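PDB 1T6T: putative protein from Aquifex aeolicus, which is of unknown function but carries a Toprim domain resembling that of RNase M5, and so probably acts on nucleic acids with bound divalent metal. Local coordinates for residues B[27-32]-B[43-48]; B[49-54]-B[80-85]; B[65-70]-B[93-98]; B[70-75]-B[106-111]. One frame throughout, in Å; residues are numbered along the deposited sequence.

Contact 1: residues B[27-32]-B[43-48]; sequences EGKNDK and VIDLSG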
loop_
_atom_site.group_PDB
_atom_site.type_symbol
_atom_site.label_atom_id
_atom_site.label_comp_id
_atom_site.label_asym_id
_atom_site.label_seq_id
_atom_site.Cartn_x
_atom_site.Cartn_y
_atom_site.Cartn_z
ATOM N N GLU B 27 1.024 3.695 -6.274
ATOM C CA GLU B 27 1.187 2.961 -5.035
ATOM C C GLU B 27 2.423 2.077 -4.998
ATOM O O GLU B 27 3.213 2.151 -4.062
ATOM C CB GLU B 27 -0.048 2.093 -4.793
ATOM C CG GLU B 27 -0.482 2.007 -3.343
ATOM C CD GLU B 27 0.615 1.520 -2.427
ATOM O OE1 GLU B 27 1.041 0.352 -2.570
ATOM O OE2 GLU B 27 1.050 2.312 -1.566
ATOM N N GLY B 28 2.592 1.245 -6.020
ATOM C CA GLY B 28 3.712 0.320 -6.010
ATOM C C GLY B 28 4.811 0.410 -7.044
ATOM O O GLY B 28 4.691 1.065 -8.080
ATOM N N LYS B 29 5.902 -0.286 -6.742
ATOM C CA LYS B 29 7.064 -0.316 -7.614
ATOM C C LYS B 29 6.702 -0.928 -8.964
ATOM O O LYS B 29 7.258 -0.547 -9.988
ATOM C CB LYS B 29 8.189 -1.109 -6.943
ATOM C CG LYS B 29 9.537 -0.981 -7.628
ATOM C CD LYS B 29 10.649 -1.614 -6.796
ATOM C CE LYS B 29 10.415 -3.102 -6.582
ATOM N NZ LYS B 29 11.511 -3.726 -5.786
ATOM N N ASN B 30 5.769 -1.877 -8.968
ATOM C CA ASN B 30 5.350 -2.507 -10.216
ATOM C C ASN B 30 4.523 -1.554 -11.069
ATOM O O ASN B 30 4.508 -1.664 -12.294
ATOM C CB ASN B 30 4.570 -3.790 -9.935
ATOM C CG ASN B 30 5.480 -4.957 -9.629
ATOM O OD1 ASN B 30 6.194 -5.445 -10.508
ATOM N ND2 ASN B 30 5.479 -5.402 -8.379
ATOM N N ASP B 31 3.829 -0.618 -10.426
ATOM C CA ASP B 31 3.049 0.361 -11.173
ATOM C C ASP B 31 4.056 1.284 -11.850
ATOM O O ASP B 31 3.885 1.674 -13.001
ATOM C CB ASP B 31 2.154 1.187 -10.248
ATOM C CG ASP B 31 1.140 0.340 -9.508
ATOM O OD1 ASP B 31 0.638 -0.634 -10.104
ATOM O OD2 ASP B 31 0.835 0.652 -8.338
ATOM N N LYS B 32 5.112 1.623 -11.120
ATOM C CA LYS B 32 6.150 2.491 -11.654
ATOM C C LYS B 32 6.852 1.795 -12.822
ATOM O O LYS B 32 7.160 2.422 -13.835
ATOM C CB LYS B 32 7.150 2.839 -10.547
ATOM C CG LYS B 32 8.261 3.787 -10.974
ATOM C CD LYS B 32 9.057 4.269 -9.774
ATOM C CE LYS B 32 10.180 5.207 -10.197
ATOM N NZ LYS B 32 10.910 5.758 -9.023
ATOM N N VAL B 43 7.873 9.346 -12.020
ATOM C CA VAL B 43 6.906 8.669 -11.166
ATOM C C VAL B 43 7.474 8.359 -9.788
ATOM O O VAL B 43 8.641 7.997 -9.656
ATOM C CB VAL B 43 6.475 7.325 -11.812
ATOM C CG1 VAL B 43 5.408 6.643 -10.956
ATOM C CG2 VAL B 43 5.959 7.559 -13.222
ATOM N N ILE B 44 6.645 8.515 -8.764
ATOM C CA ILE B 44 7.051 8.199 -7.400
ATOM C C ILE B 44 6.105 7.129 -6.883
ATOM O O ILE B 44 4.886 7.270 -6.995
ATOM C CB ILE B 44 6.941 9.416 -6.446
ATOM C CG1 ILE B 44 7.960 10.488 -6.835
ATOM C CG2 ILE B 44 7.176 8.964 -4.994
ATOM C CD1 ILE B 44 7.876 11.734 -5.974
ATOM N N ASP B 45 6.665 6.055 -6.340
ATOM C CA ASP B 45 5.839 4.990 -5.775
ATOM C C ASP B 45 5.764 5.215 -4.267
ATOM O O ASP B 45 6.784 5.421 -3.607
ATOM C CB ASP B 45 6.413 3.606 -6.125
ATOM C CG ASP B 45 7.883 3.453 -5.763
ATOM O OD1 ASP B 45 8.660 4.419 -5.912
ATOM O OD2 ASP B 45 8.266 2.340 -5.348
ATOM N N LEU B 46 4.546 5.189 -3.734
ATOM C CA LEU B 46 4.295 5.451 -2.320
ATOM C C LEU B 46 4.686 4.362 -1.317
ATOM O O LEU B 46 5.151 4.669 -0.220
ATOM C CB LEU B 46 2.814 5.804 -2.138
ATOM C CG LEU B 46 2.356 6.420 -0.815
ATOM C CD1 LEU B 46 3.025 7.775 -0.608
ATOM C CD2 LEU B 46 0.841 6.576 -0.838
ATOM N N SER B 47 4.493 3.096 -1.670
ATOM C CA SER B 47 4.830 2.027 -0.734
ATOM C C SER B 47 6.279 2.139 -0.281
ATOM O O SER B 47 7.186 2.303 -1.097
ATOM C CB SER B 47 4.591 0.655 -1.370
ATOM O OG SER B 47 4.838 -0.376 -0.424
ATOM N N GLY B 48 6.492 2.060 1.028
ATOM C CA GLY B 48 7.837 2.166 1.557
ATOM C C GLY B 48 8.211 3.598 1.895
ATOM O O GLY B 48 9.344 3.875 2.289
HETATM O O HOH W 1 10.272 7.276 -6.129
HETATM O O HOH W 2 10.888 3.774 -7.204
#

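Contact 2: residues B[49-54]-B[80-85]; sequences KRYADV and QKMKEL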
loop_
_atom_site.group_PDB
_atom_site.type_symbol
_atom_site.label_atom_id
_atom_site.label_comp_id
_atom_site.label_asym_id
_atom_site.label_seq_id
_atom_site.Cartn_x
_atom_site.Cartn_y
_atom_site.Cartn_z
ATOM N N LYS B 49 7.263 4.518 1.731
ATOM C CA LYS B 49 7.505 5.923 2.045
ATOM C C LYS B 49 6.436 6.486 2.980
ATOM O O LYS B 49 5.299 6.016 2.992
ATOM C CB LYS B 49 7.518 6.772 0.763
ATOM C CG LYS B 49 8.541 6.349 -0.289
ATOM C CD LYS B 49 8.545 7.331 -1.462
ATOM C CE LYS B 49 9.618 6.994 -2.495
ATOM N NZ LYS B 49 9.395 5.680 -3.159
ATOM N N ARG B 50 6.809 7.478 3.784
ATOM C CA ARG B 50 5.843 8.141 4.657
ATOM C C ARG B 50 5.146 9.101 3.699
ATOM O O ARG B 50 5.745 9.515 2.705
ATOM C CB ARG B 50 6.552 8.945 5.746
ATOM C CG ARG B 50 7.448 8.116 6.643
ATOM C CD ARG B 50 8.345 9.007 7.476
ATOM N NE ARG B 50 9.250 8.234 8.321
ATOM C CZ ARG B 50 10.205 8.770 9.073
ATOM N NH1 ARG B 50 10.381 10.087 9.085
ATOM N NH2 ARG B 50 10.982 7.993 9.814
ATOM N N TYR B 51 3.895 9.453 3.971
ATOM C CA TYR B 51 3.200 10.367 3.078
ATOM C C TYR B 51 3.992 11.670 3.012
ATOM O O TYR B 51 4.117 12.277 1.949
ATOM C CB TYR B 51 1.774 10.639 3.572
ATOM C CG TYR B 51 0.958 9.388 3.821
ATOM C CD1 TYR B 51 0.986 8.324 2.924
ATOM C CD2 TYR B 51 0.155 9.272 4.956
ATOM C CE1 TYR B 51 0.236 7.172 3.149
ATOM C CE2 TYR B 51 -0.599 8.127 5.190
ATOM C CZ TYR B 51 -0.554 7.080 4.283
ATOM O OH TYR B 51 -1.291 5.941 4.514
ATOM N N ALA B 52 4.547 12.082 4.150
ATOM C CA ALA B 52 5.335 13.309 4.221
ATOM C C ALA B 52 6.611 13.233 3.384
ATOM O O ALA B 52 7.154 14.265 2.985
ATOM C CB ALA B 52 5.685 13.632 5.679
ATOM N N ASP B 53 7.103 12.021 3.126
ATOM C CA ASP B 53 8.311 11.868 2.315
ATOM C C ASP B 53 8.043 12.372 0.898
ATOM O O ASP B 53 8.920 12.957 0.262
ATOM C CB ASP B 53 8.768 10.402 2.242
ATOM C CG ASP B 53 9.345 9.887 3.556
ATOM O OD1 ASP B 53 9.793 10.704 4.388
ATOM O OD2 ASP B 53 9.370 8.650 3.747
ATOM N N VAL B 54 6.834 12.134 0.398
ATOM C CA VAL B 54 6.465 12.578 -0.942
ATOM C C VAL B 54 6.447 14.104 -0.978
ATOM O O VAL B 54 6.936 14.723 -1.922
ATOM C CB VAL B 54 5.071 12.039 -1.340
ATOM C CG1 VAL B 54 4.647 12.612 -2.688
ATOM C CG2 VAL B 54 5.112 10.522 -1.398
ATOM N N GLN B 80 -7.621 9.552 -1.856
ATOM C CA GLN B 80 -8.229 10.600 -1.042
ATOM C C GLN B 80 -7.265 11.165 -0.015
ATOM O O GLN B 80 -7.203 12.379 0.190
ATOM C CB GLN B 80 -9.479 10.070 -0.338
ATOM C CG GLN B 80 -10.611 9.732 -1.290
ATOM C CD GLN B 80 -10.881 10.856 -2.280
ATOM O OE1 GLN B 80 -11.119 12.002 -1.889
ATOM N NE2 GLN B 80 -10.838 10.531 -3.569
ATOM N N LYS B 81 -6.518 10.279 0.633
ATOM C CA LYS B 81 -5.546 10.682 1.642
ATOM C C LYS B 81 -4.480 11.595 1.039
ATOM O O LYS B 81 -4.173 12.658 1.581
ATOM C CB LYS B 81 -4.877 9.442 2.234
ATOM C CG LYS B 81 -3.748 9.728 3.210
ATOM C CD LYS B 81 -4.271 10.399 4.464
ATOM C CE LYS B 81 -3.236 10.381 5.570
ATOM N NZ LYS B 81 -3.798 10.924 6.841
HETATM N N MSE B 82 -3.909 11.174 -0.085
HETATM C CA MSE B 82 -2.868 11.967 -0.724
HETATM C C MSE B 82 -3.425 13.248 -1.339
HETATM O O MSE B 82 -2.751 14.268 -1.361
HETATM C CB MSE B 82 -2.137 11.133 -1.778
HETATM C CG MSE B 82 -1.402 9.933 -1.193
HETATM SE SE MSE B 82 -0.130 10.453 0.180
HETATM C CE MSE B 82 0.816 11.792 -0.879
ATOM N N LYS B 83 -4.660 13.200 -1.831
ATOM C CA LYS B 83 -5.269 14.395 -2.406
ATOM C C LYS B 83 -5.363 15.466 -1.316
ATOM O O LYS B 83 -4.971 16.616 -1.517
ATOM C CB LYS B 83 -6.667 14.072 -2.935
ATOM C CG LYS B 83 -7.401 15.259 -3.522
ATOM C CD LYS B 83 -8.789 14.841 -3.973
ATOM C CE LYS B 83 -9.572 16.018 -4.513
ATOM N NZ LYS B 83 -10.905 15.573 -5.007
ATOM N N GLU B 84 -5.875 15.075 -0.156
ATOM C CA GLU B 84 -6.017 15.995 0.966
ATOM C C GLU B 84 -4.658 16.504 1.450
ATOM O O GLU B 84 -4.479 17.700 1.672
ATOM C CB GLU B 84 -6.766 15.301 2.111
ATOM C CG GLU B 84 -6.968 16.148 3.367
ATOM C CD GLU B 84 -7.591 17.508 3.088
ATOM O OE1 GLU B 84 -8.480 17.601 2.208
ATOM O OE2 GLU B 84 -7.198 18.484 3.767
ATOM N N LEU B 85 -3.696 15.598 1.604
ATOM C CA LEU B 85 -2.371 15.987 2.065
ATOM C C LEU B 85 -1.674 16.945 1.108
ATOM O O LEU B 85 -1.208 18.010 1.515
ATOM C CB LEU B 85 -1.480 14.756 2.271
ATOM C CG LEU B 85 -0.032 15.079 2.673
ATOM C CD1 LEU B 85 -0.018 15.891 3.966
ATOM C CD2 LEU B 85 0.759 13.793 2.840
#

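Contact 3: residues B[65-70]-B[93-98]; sequences VILLFD and VDENFR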
loop_
_atom_site.group_PDB
_atom_site.type_symbol
_atom_site.label_atom_id
_atom_site.label_comp_id
_atom_site.label_asym_id
_atom_site.label_seq_id
_atom_site.Cartn_x
_atom_site.Cartn_y
_atom_site.Cartn_z
ATOM N N VAL B 65 0.899 17.555 -9.165
ATOM C CA VAL B 65 1.015 16.119 -8.985
ATOM C C VAL B 65 -0.162 15.387 -9.620
ATOM O O VAL B 65 -1.321 15.739 -9.404
ATOM C CB VAL B 65 1.059 15.741 -7.489
ATOM C CG1 VAL B 65 1.092 14.233 -7.341
ATOM C CG2 VAL B 65 2.272 16.367 -6.825
ATOM N N ILE B 66 0.146 14.368 -10.412
ATOM C CA ILE B 66 -0.881 13.562 -11.049
ATOM C C ILE B 66 -1.090 12.315 -10.185
ATOM O O ILE B 66 -0.166 11.523 -10.002
ATOM C CB ILE B 66 -0.446 13.135 -12.465
ATOM C CG1 ILE B 66 -0.314 14.373 -13.363
ATOM C CG2 ILE B 66 -1.449 12.146 -13.040
ATOM C CD1 ILE B 66 0.335 14.092 -14.705
ATOM N N LEU B 67 -2.290 12.151 -9.638
ATOM C CA LEU B 67 -2.578 10.986 -8.801
ATOM C C LEU B 67 -3.024 9.822 -9.673
ATOM O O LEU B 67 -3.972 9.947 -10.449
ATOM C CB LEU B 67 -3.674 11.313 -7.782
ATOM C CG LEU B 67 -3.369 12.441 -6.798
ATOM C CD1 LEU B 67 -4.514 12.562 -5.807
ATOM C CD2 LEU B 67 -2.055 12.160 -6.070
ATOM N N LEU B 68 -2.326 8.698 -9.562
ATOM C CA LEU B 68 -2.665 7.517 -10.350
ATOM C C LEU B 68 -2.733 6.252 -9.519
ATOM O O LEU B 68 -2.012 5.296 -9.781
ATOM C CB LEU B 68 -1.658 7.290 -11.477
ATOM C CG LEU B 68 -1.961 7.814 -12.879
ATOM C CD1 LEU B 68 -1.009 7.133 -13.856
ATOM C CD2 LEU B 68 -3.410 7.520 -13.264
ATOM N N PHE B 69 -3.598 6.245 -8.515
ATOM C CA PHE B 69 -3.755 5.066 -7.679
ATOM C C PHE B 69 -4.821 4.173 -8.296
ATOM O O PHE B 69 -5.659 4.641 -9.071
ATOM C CB PHE B 69 -4.135 5.492 -6.267
ATOM C CG PHE B 69 -3.074 6.299 -5.597
ATOM C CD1 PHE B 69 -1.886 5.698 -5.187
ATOM C CD2 PHE B 69 -3.224 7.671 -5.433
ATOM C CE1 PHE B 69 -0.863 6.455 -4.629
ATOM C CE2 PHE B 69 -2.204 8.436 -4.874
ATOM C CZ PHE B 69 -1.022 7.829 -4.472
ATOM N N ASP B 70 -4.779 2.885 -7.973
ATOM C CA ASP B 70 -5.743 1.945 -8.524
ATOM C C ASP B 70 -7.174 2.366 -8.224
ATOM O O ASP B 70 -7.424 3.133 -7.299
ATOM C CB ASP B 70 -5.480 0.535 -7.993
ATOM C CG ASP B 70 -4.102 0.021 -8.379
ATOM O OD1 ASP B 70 -3.535 0.523 -9.372
ATOM O OD2 ASP B 70 -3.593 -0.892 -7.700
ATOM N N VAL B 93 -3.341 19.312 -7.455
ATOM C CA VAL B 93 -3.603 17.891 -7.653
ATOM C C VAL B 93 -4.409 17.621 -8.922
ATOM O O VAL B 93 -5.490 18.175 -9.113
ATOM C CB VAL B 93 -4.358 17.314 -6.428
ATOM C CG1 VAL B 93 -4.695 15.851 -6.651
ATOM C CG2 VAL B 93 -3.503 17.479 -5.179
ATOM N N ASP B 94 -3.873 16.766 -9.787
ATOM C CA ASP B 94 -4.534 16.418 -11.040
ATOM C C ASP B 94 -5.129 15.014 -10.949
ATOM O O ASP B 94 -4.402 14.033 -10.805
ATOM C CB ASP B 94 -3.526 16.467 -12.192
ATOM C CG ASP B 94 -4.172 16.264 -13.548
ATOM O OD1 ASP B 94 -5.327 15.793 -13.606
ATOM O OD2 ASP B 94 -3.514 16.569 -14.566
ATOM N N GLU B 95 -6.454 14.923 -11.029
ATOM C CA GLU B 95 -7.143 13.634 -10.973
ATOM C C GLU B 95 -7.753 13.289 -12.328
ATOM O O GLU B 95 -8.378 12.242 -12.481
ATOM C CB GLU B 95 -8.264 13.663 -9.929
ATOM C CG GLU B 95 -7.800 13.660 -8.490
ATOM C CD GLU B 95 -8.964 13.577 -7.524
ATOM O OE1 GLU B 95 -9.671 14.594 -7.342
ATOM O OE2 GLU B 95 -9.183 12.487 -6.957
ATOM N N ASN B 96 -7.573 14.168 -13.306
ATOM C CA ASN B 96 -8.141 13.940 -14.629
ATOM C C ASN B 96 -7.732 12.629 -15.287
ATOM O O ASN B 96 -8.557 11.967 -15.904
ATOM C CB ASN B 96 -7.804 15.100 -15.570
ATOM C CG ASN B 96 -8.408 16.413 -15.112
ATOM O OD1 ASN B 96 -9.546 16.457 -14.651
ATOM N ND2 ASN B 96 -7.650 17.492 -15.249
ATOM N N PHE B 97 -6.466 12.250 -15.168
ATOM C CA PHE B 97 -6.013 11.013 -15.791
ATOM C C PHE B 97 -6.626 9.789 -15.140
ATOM O O PHE B 97 -7.062 8.860 -15.827
ATOM C CB PHE B 97 -4.486 10.939 -15.759
ATOM C CG PHE B 97 -3.829 11.836 -16.765
ATOM C CD1 PHE B 97 -3.731 11.452 -18.099
ATOM C CD2 PHE B 97 -3.343 13.083 -16.387
ATOM C CE1 PHE B 97 -3.157 12.302 -19.047
ATOM C CE2 PHE B 97 -2.768 13.940 -17.326
ATOM C CZ PHE B 97 -2.676 13.546 -18.658
ATOM N N ARG B 98 -6.665 9.789 -13.815
ATOM C CA ARG B 98 -7.243 8.674 -13.086
ATOM C C ARG B 98 -8.745 8.600 -13.358
ATOM O O ARG B 98 -9.286 7.523 -13.593
ATOM C CB ARG B 98 -6.992 8.838 -11.583
ATOM C CG ARG B 98 -7.534 7.692 -10.739
ATOM C CD ARG B 98 -7.028 7.785 -9.305
ATOM N NE ARG B 98 -7.475 6.665 -8.477
ATOM C CZ ARG B 98 -8.625 6.630 -7.813
ATOM N NH1 ARG B 98 -9.458 7.659 -7.872
ATOM N NH2 ARG B 98 -8.937 5.569 -7.080
HETATM O O HOH W 3 -4.845 11.728 -12.311
#

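Contact 4: residues B[70-75]-B[106-111]; sequences DLDTHG and IIHIEE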
loop_
_atom_site.group_PDB
_atom_site.type_symbol
_atom_site.label_atom_id
_atom_site.label_comp_id
_atom_site.label_asym_id
_atom_site.label_seq_id
_atom_site.Cartn_x
_atom_site.Cartn_y
_atom_site.Cartn_z
ATOM N N ASP B 70 -4.779 2.885 -7.973
ATOM C CA ASP B 70 -5.743 1.945 -8.524
ATOM C C ASP B 70 -7.174 2.366 -8.224
ATOM O O ASP B 70 -7.424 3.133 -7.299
ATOM C CB ASP B 70 -5.480 0.535 -7.993
ATOM C CG ASP B 70 -4.102 0.021 -8.379
ATOM O OD1 ASP B 70 -3.535 0.523 -9.372
ATOM O OD2 ASP B 70 -3.593 -0.892 -7.700
ATOM N N LEU B 71 -8.105 1.858 -9.024
ATOM C CA LEU B 71 -9.509 2.202 -8.882
ATOM C C LEU B 71 -10.294 1.291 -7.948
ATOM O O LEU B 71 -11.519 1.273 -7.990
ATOM C CB LEU B 71 -10.178 2.233 -10.260
ATOM C CG LEU B 71 -9.667 3.322 -11.210
ATOM C CD1 LEU B 71 -10.358 3.205 -12.554
ATOM C CD2 LEU B 71 -9.925 4.690 -10.604
ATOM N N ASP B 72 -9.594 0.541 -7.107
ATOM C CA ASP B 72 -10.267 -0.337 -6.160
ATOM C C ASP B 72 -10.381 0.400 -4.825
ATOM O O ASP B 72 -9.921 1.536 -4.699
ATOM C CB ASP B 72 -9.492 -1.654 -6.010
ATOM C CG ASP B 72 -8.105 -1.465 -5.434
ATOM O OD1 ASP B 72 -7.558 -0.348 -5.519
ATOM O OD2 ASP B 72 -7.552 -2.451 -4.902
ATOM N N THR B 73 -11.004 -0.229 -3.834
ATOM C CA THR B 73 -11.178 0.405 -2.531
ATOM C C THR B 73 -9.862 0.871 -1.922
ATOM O O THR B 73 -9.766 1.986 -1.408
ATOM C CB THR B 73 -11.863 -0.546 -1.536
ATOM O OG1 THR B 73 -13.129 -0.949 -2.065
ATOM C CG2 THR B 73 -12.079 0.148 -0.196
ATOM N N HIS B 74 -8.856 0.008 -1.974
ATOM C CA HIS B 74 -7.543 0.316 -1.426
ATOM C C HIS B 74 -6.948 1.554 -2.100
ATOM O O HIS B 74 -6.412 2.439 -1.434
ATOM C CB HIS B 74 -6.624 -0.898 -1.608
ATOM C CG HIS B 74 -5.237 -0.703 -1.078
ATOM N ND1 HIS B 74 -4.225 -0.144 -1.826
ATOM C CD2 HIS B 74 -4.695 -1.001 0.127
ATOM C CE1 HIS B 74 -3.117 -0.108 -1.106
ATOM N NE2 HIS B 74 -3.376 -0.621 0.083
ATOM N N GLY B 75 -7.058 1.615 -3.423
ATOM C CA GLY B 75 -6.523 2.748 -4.155
ATOM C C GLY B 75 -7.285 4.042 -3.920
ATOM O O GLY B 75 -6.690 5.120 -3.877
ATOM N N ILE B 106 -10.565 -1.180 -16.437
ATOM C CA ILE B 106 -9.268 -1.244 -15.786
ATOM C C ILE B 106 -9.449 -0.902 -14.314
ATOM O O ILE B 106 -10.306 -0.094 -13.955
ATOM C CB ILE B 106 -8.275 -0.243 -16.424
ATOM C CG1 ILE B 106 -6.903 -0.367 -15.756
ATOM C CG2 ILE B 106 -8.808 1.175 -16.293
ATOM C CD1 ILE B 106 -5.808 0.426 -16.449
ATOM N N ILE B 107 -8.666 -1.545 -13.461
ATOM C CA ILE B 107 -8.732 -1.270 -12.035
ATOM C C ILE B 107 -7.338 -0.933 -11.529
ATOM O O ILE B 107 -7.149 0.047 -10.813
ATOM C CB ILE B 107 -9.267 -2.477 -11.246
ATOM C CG1 ILE B 107 -10.754 -2.681 -11.552
ATOM C CG2 ILE B 107 -9.054 -2.259 -9.751
ATOM C CD1 ILE B 107 -11.640 -1.507 -11.163
ATOM N N HIS B 108 -6.369 -1.755 -11.923
ATOM C CA HIS B 108 -4.979 -1.584 -11.510
ATOM C C HIS B 108 -4.148 -0.974 -12.629
ATOM O O HIS B 108 -4.170 -1.455 -13.760
ATOM C CB HIS B 108 -4.398 -2.941 -11.115
ATOM C CG HIS B 108 -5.179 -3.641 -10.049
ATOM N ND1 HIS B 108 -5.178 -3.231 -8.734
ATOM C CD2 HIS B 108 -6.013 -4.708 -10.109
ATOM C CE1 HIS B 108 -5.976 -4.013 -8.028
ATOM N NE2 HIS B 108 -6.495 -4.918 -8.840
ATOM N N ILE B 109 -3.410 0.087 -12.308
ATOM C CA ILE B 109 -2.574 0.759 -13.290
ATOM C C ILE B 109 -1.620 -0.247 -13.924
ATOM O O ILE B 109 -1.249 -0.126 -15.088
ATOM C CB ILE B 109 -1.752 1.896 -12.635
ATOM C CG1 ILE B 109 -2.680 2.812 -11.825
ATOM C CG2 ILE B 109 -1.014 2.686 -13.705
ATOM C CD1 ILE B 109 -3.844 3.394 -12.609
ATOM N N GLU B 110 -1.244 -1.259 -13.153
ATOM C CA GLU B 110 -0.332 -2.284 -13.639
ATOM C C GLU B 110 -0.893 -3.002 -14.869
ATOM O O GLU B 110 -0.147 -3.606 -15.637
ATOM C CB GLU B 110 -0.061 -3.300 -12.525
ATOM C CG GLU B 110 1.264 -4.019 -12.656
ATOM C CD GLU B 110 1.502 -4.999 -11.527
ATOM O OE1 GLU B 110 1.154 -4.671 -10.372
ATOM O OE2 GLU B 110 2.050 -6.090 -11.792
ATOM N N GLU B 111 -2.207 -2.932 -15.062
ATOM C CA GLU B 111 -2.842 -3.587 -16.203
ATOM C C GLU B 111 -2.403 -3.025 -17.555
ATOM O O GLU B 111 -2.573 -3.679 -18.582
ATOM C CB GLU B 111 -4.369 -3.496 -16.093
ATOM C CG GLU B 111 -4.972 -4.353 -14.994
ATOM C CD GLU B 111 -6.477 -4.177 -14.878
ATOM O OE1 GLU B 111 -7.174 -4.292 -15.908
ATOM O OE2 GLU B 111 -6.965 -3.930 -13.759
HETATM O O HOH W 4 -1.560 -1.603 -10.123
#

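Contact 1: residues B[27-32]-B[43-48]
Main-chain bonding sets the closest approach of 27-32 to 43-48. Ser-47 N donates to Glu-27 O at 2.9 Å, nearly straight (167°) and almost along the carbonyl axis, so the turn after strand 43-45 is held against that after strand 23-26. Gly-28 is the N-cap of helix 29-36, and its N donates to Asp-31 OD2 at 3.0 Å, half of a capping box, glycine having no side chain.

Around the Ser-47 N to Glu-27 O bond the packing is by van der Waals contact. The Glu-27 chain, bent at chi2 (-56°), turns its carboxylate back so that OE1 comes 3.8 Å from Ser-47 CB. Asp-45 CB, directed toward 27-32, packs 3.6 Å from Gly-28 O, and Lys-32 runs extended past Val-43, its CG 4.0 Å from Val-43 CG1.

Charge governs the outer edge. Lys-32 NZ makes a weak hydrogen bond of 3.2 Å to Val-43 O and stays 4.1 Å from Asp-45 OD1; water 2 bridges them, and Lys-49 forms the salt bridge to the same oxygen. An alanine at Lys-32 would remove the chain along Val-43, the weak bond and the water-mediated link, and would probably loosen the helix start against strand 43-45.

The charged ends of Lys-32 and Asp-45 thus communicate through water, while the backbone bond holds Glu-27, probably the conserved Toprim glutamate, at the start of a beta-alpha-beta crossover.

Contact 2: residues B[49-54]-B[80-85]
Tyr-51 carries most of this helix-helix contact, which passes from buried partners to an exposed one. Its CB sits 3.4 Å from Leu-85 CD2, and the buried Met-82, present as selenomethionine, brings SE to 3.6 Å from Tyr-51 CD1. Bends at chi2 and chi3 curl the Met-82 chain so that SE lies 4.5 Å from the ring centroid, 46° off the normal: an oblique Met-aromatic contact. Deeper in, buried Val-54 CB meets Met-82 CE more loosely, at 4.3 Å, with Leu-46 packed against both side chains.

The solvent side belongs to Lys-81, exposed although it touches the ring. Its chain crosses the tyrosine at about a right angle, bent at chi2 (66°), with CG 4.0 Å above one ring face near the rim and CE 3.5 Å from Tyr-51 CE2. The ring's hydroxyl looks elsewhere, to a hydrogen bond with Ser-47 of the second subunit.

Such apolar packing between helices 51-58 and 73-88 is characteristic of the layered alpha/beta Toprim fold, in which neighbouring crossover helices lie together against a parallel sheet.

Contact 3: residues B[65-70]-B[93-98]
Strands 64-67 and 92-94 pair in parallel: Asp-94 N donates to Val-65 O at 2.8 Å and Leu-67 N to Asp-94 O at 3.1 Å, both nearly along the carbonyl axes. Packing beside the ladder is tight where Leu-67 CD1 meets Val-93 CG1 at 3.4 Å, shorter than usual carbon contact.

Past the ladder Arg-98, on the first turn of helix 96-101, takes over the contact. Its CG is anti to the backbone N (chi1 -179°) and the chain stays extended to NE, running alongside the backbone of 67-70. CB starts 3.4 Å from Leu-67 O, CG passes Phe-69 O more loosely, and CD closes on that same oxygen. NE then donates to Phe-69 O at 2.8 Å, and NH2 to Asp-70 O at 2.9 Å. Both acceptors lie within 10° of the guanidinium plane, yet each carbonyl is met from above its own plane. Two bonds at one edge therefore fix the rotation of the group, and NH2 has a further salt bridge to Glu-76. Nearer the strands, water 3 donates to Leu-67 O and Asp-94 O while accepting from Arg-98 N. Phe-69 N, in contrast, is buried without a partner.

Asp-94 OD1 caps the start of helix 96-101 by accepting from Asn-96 N. Ile-66 packs obliquely on Phe-97 beneath helix 8-18, whereas Leu-67 and Phe-69 face helix 73-88, the crossover joining these two strands.

Contact 4: residues B[70-75]-B[106-111]
Both carboxylate oxygens of Asp-70 are engaged by 106-111. OD1 accepts from Ile-109 N at 3.0 Å, and OD2 from His-108 ND1, also at 3.0 Å and essentially linear (178°). The oxygen lies in the imidazole plane, but the donor stands well above the carboxylate plane, the two groups being turned 89° to one another. Just beside this pair, Leu-71 N donates to Ile-107 O at 2.7 Å, a straight main-chain bond, and Leu-71 CB rests 4.1 Å from Ile-107 CD1.

Asp-70 and Asp-72 form the DxD sequence after strand 64-67 that in Toprim enzymes contributes metal-binding aspartates; no metal is modelled here. An alanine at Asp-70 would remove both carboxylate bonds and would probably let His-108 and the turn at Ile-109 loosen.

One step further out, Ile-107 CG2 lies 3.8 Å above the centre of one face of the His-108 ring, probably helping to hold the ring's orientation. Glu-111 OE2 accepts from Ile-107 N and from His-108 N, each at 2.9 Å, and so fixes the backbone that presents the histidine. On the other segment Asp-72 N-caps helix 73-88, its OD1 accepting from Gly-75 N. Its other oxygen, OD2, faces His-108 CE1 and probably adds to the negative field that would favour a protonated imidazole.

Contacts 3 and 4 share Asp-70, whose carbonyl serves the first and whose carboxylate the second; their centres are 12 Å apart. Contact 1 lies about 13 Å from each of the others, centre to centre. Its Glu-27 supplies OE1 7.0 Å from Asp-70 OD2, and Asp-72 OD1 of contact 4 stands 4.6 Å from that same OD2, an acidic cluster consistent with the Toprim metal site. Contact 2, whose centre is about 18 Å from that of contact 4, joins contact 1 through Leu-46 and contact 3 through the salt bridge Lys-83 NZ to Glu-95 OE1 at 2.8 Å. Glu-27 packs on His-74 of the second subunit, which places the dimer interface next to the cluster.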